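Taurine dioxygenase (Burkholderia ambifaria, PDB 5VN6) probably catalyses the iron-dependent oxygenation of taurine, and in this crystal holds a magnesium ion in its metal site. Local coordinates at residues A[24-29]-A[55-60]; A[156-161]-A[208-213]. All blocks are in the same frame, centred on the assembly; numbering follows the deposited sequence.

Contact 1: A[24-29]-A[55-60]; sequences GVNLAD and QDITRA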
loop_
_atom_site.group_PDB
_atom_site.type_symbol
_atom_site.label_atom_id
_atom_site.label_comp_id
_atom_site.label_asym_id
_atom_site.label_seq_id
_atom_site.Cartn_x
_atom_site.Cartn_y
_atom_site.Cartn_z
ATOM N N GLY A 24 -13.154 -10.189 22.259
ATOM C CA GLY A 24 -13.445 -10.977 23.443
ATOM C C GLY A 24 -12.297 -11.859 23.870
ATOM O O GLY A 24 -12.525 -12.960 24.378
ATOM N N VAL A 25 -11.061 -11.410 23.663
ATOM C CA VAL A 25 -9.873 -12.202 23.951
ATOM C C VAL A 25 -8.926 -11.376 24.806
ATOM O O VAL A 25 -8.526 -10.274 24.414
ATOM C CB VAL A 25 -9.149 -12.647 22.667
ATOM C CG1 VAL A 25 -7.753 -13.148 23.002
ATOM C CG2 VAL A 25 -9.937 -13.709 21.958
ATOM N N ASN A 26 -8.540 -11.924 25.944
ATOM C CA ASN A 26 -7.498 -11.347 26.777
ATOM C C ASN A 26 -6.279 -12.237 26.599
ATOM O O ASN A 26 -6.329 -13.427 26.928
ATOM C CB ASN A 26 -7.916 -11.292 28.247
ATOM C CG ASN A 26 -6.937 -10.510 29.102
ATOM O OD1 ASN A 26 -5.730 -10.511 28.845
ATOM N ND2 ASN A 26 -7.443 -9.893 30.167
ATOM N N LEU A 27 -5.197 -11.666 26.060
ATOM C CA LEU A 27 -4.009 -12.461 25.778
ATOM C C LEU A 27 -3.483 -13.114 27.037
ATOM O O LEU A 27 -2.911 -14.205 26.971
ATOM C CB LEU A 27 -2.927 -11.600 25.122
ATOM C CG LEU A 27 -3.238 -11.240 23.668
ATOM C CD1 LEU A 27 -2.062 -10.531 23.011
ATOM C CD2 LEU A 27 -3.620 -12.504 22.888
ATOM N N ALA A 28 -3.682 -12.466 28.191
ATOM C CA ALA A 28 -3.244 -13.034 29.465
ATOM C C ALA A 28 -3.867 -14.399 29.705
ATOM O O ALA A 28 -3.225 -15.294 30.273
ATOM C CB ALA A 28 -3.593 -12.092 30.620
ATOM N N ASP A 29 -5.132 -14.568 29.311
ATOM C CA ASP A 29 -5.802 -15.838 29.549
ATOM C C ASP A 29 -5.204 -16.959 28.705
ATOM O O ASP A 29 -5.261 -18.124 29.102
ATOM C CB ASP A 29 -7.303 -15.691 29.290
ATOM C CG ASP A 29 -7.974 -14.724 30.259
ATOM O OD1 ASP A 29 -7.417 -14.454 31.346
ATOM O OD2 ASP A 29 -9.074 -14.237 29.936
ATOM N N GLN A 55 -5.359 -4.429 25.100
ATOM C CA GLN A 55 -4.664 -5.514 25.781
ATOM C C GLN A 55 -3.919 -4.903 26.957
ATOM O O GLN A 55 -2.741 -4.541 26.863
ATOM C CB GLN A 55 -3.741 -6.257 24.824
ATOM C CG GLN A 55 -4.482 -7.070 23.768
ATOM C CD GLN A 55 -5.501 -8.008 24.382
ATOM O OE1 GLN A 55 -5.144 -9.015 25.017
ATOM N NE2 GLN A 55 -6.779 -7.682 24.211
ATOM N N ASP A 56 -4.630 -4.776 28.080
ATOM C CA ASP A 56 -4.050 -4.280 29.321
ATOM C C ASP A 56 -3.411 -5.469 30.027
ATOM O O ASP A 56 -4.046 -6.170 30.815
ATOM C CB ASP A 56 -5.115 -3.616 30.182
ATOM C CG ASP A 56 -4.555 -3.077 31.485
ATOM O OD1 ASP A 56 -3.703 -2.162 31.432
ATOM O OD2 ASP A 56 -4.970 -3.562 32.561
ATOM N N ILE A 57 -2.117 -5.663 29.782
ATOM C CA ILE A 57 -1.408 -6.846 30.243
ATOM C C ILE A 57 -0.066 -6.405 30.800
ATOM O O ILE A 57 0.411 -5.297 30.544
ATOM C CB ILE A 57 -1.197 -7.888 29.118
ATOM C CG1 ILE A 57 -0.381 -7.278 27.969
ATOM C CG2 ILE A 57 -2.545 -8.384 28.593
ATOM C CD1 ILE A 57 -0.056 -8.256 26.841
ATOM N N THR A 58 0.556 -7.298 31.552
ATOM C CA THR A 58 1.874 -7.020 32.082
ATOM C C THR A 58 2.930 -7.507 31.108
ATOM O O THR A 58 2.658 -8.282 30.186
ATOM C CB THR A 58 2.060 -7.702 33.432
ATOM O OG1 THR A 58 2.259 -9.106 33.222
ATOM C CG2 THR A 58 0.814 -7.506 34.288
ATOM N N ARG A 59 4.148 -7.006 31.298
ATOM C CA ARG A 59 5.243 -7.420 30.433
ATOM C C ARG A 59 5.552 -8.900 30.610
ATOM O O ARG A 59 5.847 -9.599 29.632
ATOM C CB ARG A 59 6.454 -6.529 30.695
ATOM C CG ARG A 59 6.107 -5.060 30.425
ATOM C CD ARG A 59 7.165 -4.085 30.913
ATOM N NE ARG A 59 7.051 -2.778 30.263
ATOM C CZ ARG A 59 6.036 -1.933 30.430
ATOM N NH1 ARG A 59 5.021 -2.246 31.229
ATOM N NH2 ARG A 59 6.034 -0.769 29.793
ATOM N N ALA A 60 5.455 -9.407 31.847
ATOM C CA ALA A 60 5.611 -10.841 32.052
ATOM C C ALA A 60 4.565 -11.612 31.252
ATOM O O ALA A 60 4.883 -12.629 30.626
ATOM C CB ALA A 60 5.545 -11.182 33.547
#
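Two loops at one margin of the seven-stranded mixed sheet of this TauD/TfdA-type, cupin-clan fold meet here, each running into a helix. Segment 24-29 leads from strand 20-23 into helix 27-32; segment 55-60 follows strand 49-52 and enters helix 59-67 at its end. The tight part is built round the buried carboxamide of Gln55. Its chain is bent at chi2 (-53°), which brings the amide up to the backbone of the other loop, where both ends are used. Gln55 OE1 accepts from Leu27 N at 2.8 Å, an almost straight bond (165° at the hydrogen) that lies in the plane of the Gln55 carbonyl. Gln55 NE2 donates an N-H to Val25 O over 3.1 Å, a more bent bond with the acceptor tilted out of the amide plane, and NE2 also bonds to Arg53 O. The two bonds, to Val25 O and Leu27 N, fix which end of the amide is which and should hold it in place. Leu27 crosses the Gln55 side chain at about a right angle, its CG 3.2 Å from Gln55 OE1, and Leu52, Phe65 and Val256 also touch this buried leucine.

Toward solvent the contact loosens. Ile57 turns its CB toward the 24-29 loop, yet its CG2 stands 4.4 Å from Ala28 CB and 3.8 Å from Asn26 OD1, grazing contacts between partly exposed residues. Helix 59-67 adds to this side, with His62 touching Ile57 and Glu61 touching Ala28. Asn26 is the N-cap of helix 27-32: CG sits anti to the backbone N, and the carboxamide plane stands 88° from that of Gln55. From there, Asn26 OD1 accepts the N-H of Ala28 N at 2.9 Å, with the donor lying above the carbonyl plane.

Contact 2: A[156-161]-A[208-213]; sequences LRARHS and THFTNF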
loop_
_atom_site.group_PDB
_atom_site.type_symbol
_atom_site.label_atom_id
_atom_site.label_comp_id
_atom_site.label_asym_id
_atom_site.label_seq_id
_atom_site.Cartn_x
_atom_site.Cartn_y
_atom_site.Cartn_z
ATOM N N LEU A 156 15.435 -21.213 -7.749
ATOM C CA LEU A 156 16.302 -20.081 -7.476
ATOM C C LEU A 156 16.565 -19.936 -5.982
ATOM O O LEU A 156 15.704 -20.205 -5.146
ATOM C CB LEU A 156 15.680 -18.783 -8.019
ATOM C CG LEU A 156 15.724 -18.592 -9.535
ATOM C CD1 LEU A 156 15.052 -17.254 -9.965
ATOM C CD2 LEU A 156 17.183 -18.682 -10.027
ATOM N N ARG A 157 17.771 -19.484 -5.659
ATOM C CA ARG A 157 18.163 -19.117 -4.307
ATOM C C ARG A 157 18.758 -17.721 -4.377
ATOM O O ARG A 157 19.235 -17.287 -5.429
ATOM C CB ARG A 157 19.168 -20.113 -3.708
ATOM C CG ARG A 157 18.706 -21.561 -3.823
ATOM C CD ARG A 157 19.715 -22.607 -3.284
ATOM N NE ARG A 157 20.041 -22.402 -1.880
ATOM C CZ ARG A 157 19.206 -22.687 -0.881
ATOM N NH1 ARG A 157 17.996 -23.171 -1.143
ATOM N NH2 ARG A 157 19.570 -22.474 0.379
ATOM N N ALA A 158 18.731 -17.007 -3.255
ATOM C CA ALA A 158 19.134 -15.604 -3.267
ATOM C C ALA A 158 19.708 -15.242 -1.908
ATOM O O ALA A 158 19.435 -15.913 -0.911
ATOM C CB ALA A 158 17.948 -14.697 -3.613
ATOM N N ARG A 159 20.507 -14.171 -1.867
ATOM C CA ARG A 159 21.178 -13.763 -0.634
ATOM C C ARG A 159 20.536 -12.512 -0.035
ATOM O O ARG A 159 20.108 -11.609 -0.768
ATOM C CB ARG A 159 22.680 -13.565 -0.861
ATOM C CG ARG A 159 23.435 -14.910 -0.728
ATOM C CD ARG A 159 24.955 -14.827 -0.808
ATOM N NE ARG A 159 25.517 -16.153 -1.067
ATOM C CZ ARG A 159 25.707 -17.099 -0.144
ATOM N NH1 ARG A 159 25.406 -16.881 1.125
ATOM N NH2 ARG A 159 26.203 -18.274 -0.492
ATOM N N HIS A 160 20.448 -12.498 1.303
ATOM C CA HIS A 160 19.834 -11.436 2.102
ATOM C C HIS A 160 20.900 -10.847 3.011
ATOM O O HIS A 160 21.521 -11.581 3.787
ATOM C CB HIS A 160 18.690 -11.977 2.952
ATOM C CG HIS A 160 17.649 -12.708 2.173
ATOM N ND1 HIS A 160 16.309 -12.415 2.282
ATOM C CD2 HIS A 160 17.745 -13.714 1.271
ATOM C CE1 HIS A 160 15.620 -13.217 1.492
ATOM N NE2 HIS A 160 16.467 -14.006 0.853
ATOM N N SER A 161 21.103 -9.538 2.933
ATOM C CA SER A 161 22.322 -8.939 3.455
ATOM C C SER A 161 22.010 -7.897 4.516
ATOM O O SER A 161 21.254 -6.959 4.265
ATOM C CB SER A 161 23.141 -8.299 2.322
ATOM O OG SER A 161 24.156 -7.476 2.851
ATOM N N THR A 208 19.652 -9.143 -2.070
ATOM C CA THR A 208 20.508 -8.400 -2.993
ATOM C C THR A 208 20.492 -8.977 -4.406
ATOM O O THR A 208 20.410 -8.213 -5.375
ATOM C CB THR A 208 21.946 -8.349 -2.478
ATOM O OG1 THR A 208 22.469 -9.679 -2.402
ATOM C CG2 THR A 208 21.970 -7.716 -1.114
ATOM N N HIS A 209 20.569 -10.305 -4.547
ATOM C CA HIS A 209 20.676 -10.913 -5.872
ATOM C C HIS A 209 20.461 -12.420 -5.786
ATOM O O HIS A 209 20.607 -13.027 -4.718
ATOM C CB HIS A 209 22.044 -10.636 -6.491
ATOM C CG HIS A 209 23.171 -11.292 -5.756
ATOM N ND1 HIS A 209 23.532 -10.920 -4.479
ATOM C CD2 HIS A 209 24.005 -12.301 -6.107
ATOM C CE1 HIS A 209 24.549 -11.666 -4.076
ATOM N NE2 HIS A 209 24.857 -12.511 -5.047
ATOM N N PHE A 210 20.146 -13.014 -6.944
ATOM C CA PHE A 210 20.111 -14.465 -7.090
ATOM C C PHE A 210 21.531 -14.996 -7.196
ATOM O O PHE A 210 22.383 -14.385 -7.847
ATOM C CB PHE A 210 19.345 -14.892 -8.349
ATOM C CG PHE A 210 17.923 -14.426 -8.401
ATOM C CD1 PHE A 210 17.000 -14.804 -7.419
ATOM C CD2 PHE A 210 17.489 -13.633 -9.455
ATOM C CE1 PHE A 210 15.668 -14.368 -7.495
ATOM C CE2 PHE A 210 16.166 -13.181 -9.533
ATOM C CZ PHE A 210 15.261 -13.553 -8.564
ATOM N N THR A 211 21.771 -16.162 -6.590
ATOM C CA THR A 211 23.083 -16.795 -6.649
ATOM C C THR A 211 23.184 -17.888 -7.699
ATOM O O THR A 211 24.301 -18.247 -8.085
ATOM C CB THR A 211 23.452 -17.407 -5.293
ATOM O OG1 THR A 211 22.377 -18.237 -4.834
ATOM C CG2 THR A 211 23.765 -16.329 -4.251
ATOM N N ASN A 212 22.060 -18.444 -8.159
ATOM C CA ASN A 212 22.099 -19.596 -9.057
ATOM C C ASN A 212 21.215 -19.373 -10.280
ATOM O O ASN A 212 20.639 -20.323 -10.823
ATOM C CB ASN A 212 21.709 -20.886 -8.317
ATOM C CG ASN A 212 20.294 -20.832 -7.720
ATOM O OD1 ASN A 212 19.631 -19.769 -7.687
ATOM N ND2 ASN A 212 19.817 -21.990 -7.257
ATOM N N PHE A 213 21.118 -18.113 -10.723
ATOM C CA PHE A 213 20.318 -17.741 -11.884
ATOM C C PHE A 213 21.017 -18.078 -13.198
ATOM O O PHE A 213 20.367 -18.514 -14.156
ATOM C CB PHE A 213 20.009 -16.242 -11.821
ATOM C CG PHE A 213 19.173 -15.735 -12.964
ATOM C CD1 PHE A 213 17.787 -15.665 -12.849
ATOM C CD2 PHE A 213 19.777 -15.335 -14.163
ATOM C CE1 PHE A 213 17.013 -15.210 -13.901
ATOM C CE2 PHE A 213 19.012 -14.877 -15.224
ATOM C CZ PHE A 213 17.620 -14.809 -15.092
#
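Strand 157-160 and edge strand 207-210 run antiparallel in a four-stranded sheet, their segment axes at 164°, and the side-chain torsions decide what each group meets. On the Ala158 and Phe210 face, Leu156 has CG anti to its carbonyl carbon and CD1 over the Phe210 ring, a CH-pi contact 3.9 Å from the centroid and nearly on the ring normal. The other branch, Leu156 CD2, reaches Phe213 CB at 4.1 Å. Leu232, Leu233 and Leu236 of helix 228-237 cover this apolar side.

Backbone bonds join the strands: Arg159 N gives to His209 O, Thr208 N to Arg159 O, and Thr211 N to Arg157 O. Beyond strand 207-210, Asn212 takes over with a side chain. Its CG occupies the crowded position between N and C (chi1 60°), so Asn212 OD1 accepts from Arg157 N at 2.8 Å, in the carbonyl plane and on a lone pair, while ND2 bonds to Asp155 O.

Thr208, also in the crowded rotamer, sets OG1 2.6 Å from His209 ND1, a short hydrogen bond, and CG2 3.7 Å from Ser161 CB. Arg159 runs extended from CG to NE across Thr211, whose CG2 lies 3.6 Å from Arg159 NE, and its NH1 bonds to Asp184 O. Arg157 bends at chi3 (59°) and its NE pairs with Glu186, which also bonds to Thr211 OG1. Glu186 thus links strand 157-160 to the residue just after strand 207-210 and probably offsets part of the Arg157 charge, while the Phe210 face is apolar.

In the fold
Contact 1 and contact 2 lie on opposite sides of the chain's centre, 41 Å apart between centres and about 28 Å between nearest atoms, and they do not touch. Both segments of contact 1 precede those of contact 2 in the chain. Contact 1 borders the large mixed sheet, far from the metal; contact 2 belongs to the separate four-stranded sheet. Of the two, contact 2 comes nearer the magnesium site formed by His106, Asp108 and His266: the side chain of Ser161 is about 12 Å from that of His106. Its neighbour His160, the last residue of strand 157-160, bonds through ND1 to Ser110 OG, two residues beyond the metal ligand Asp108.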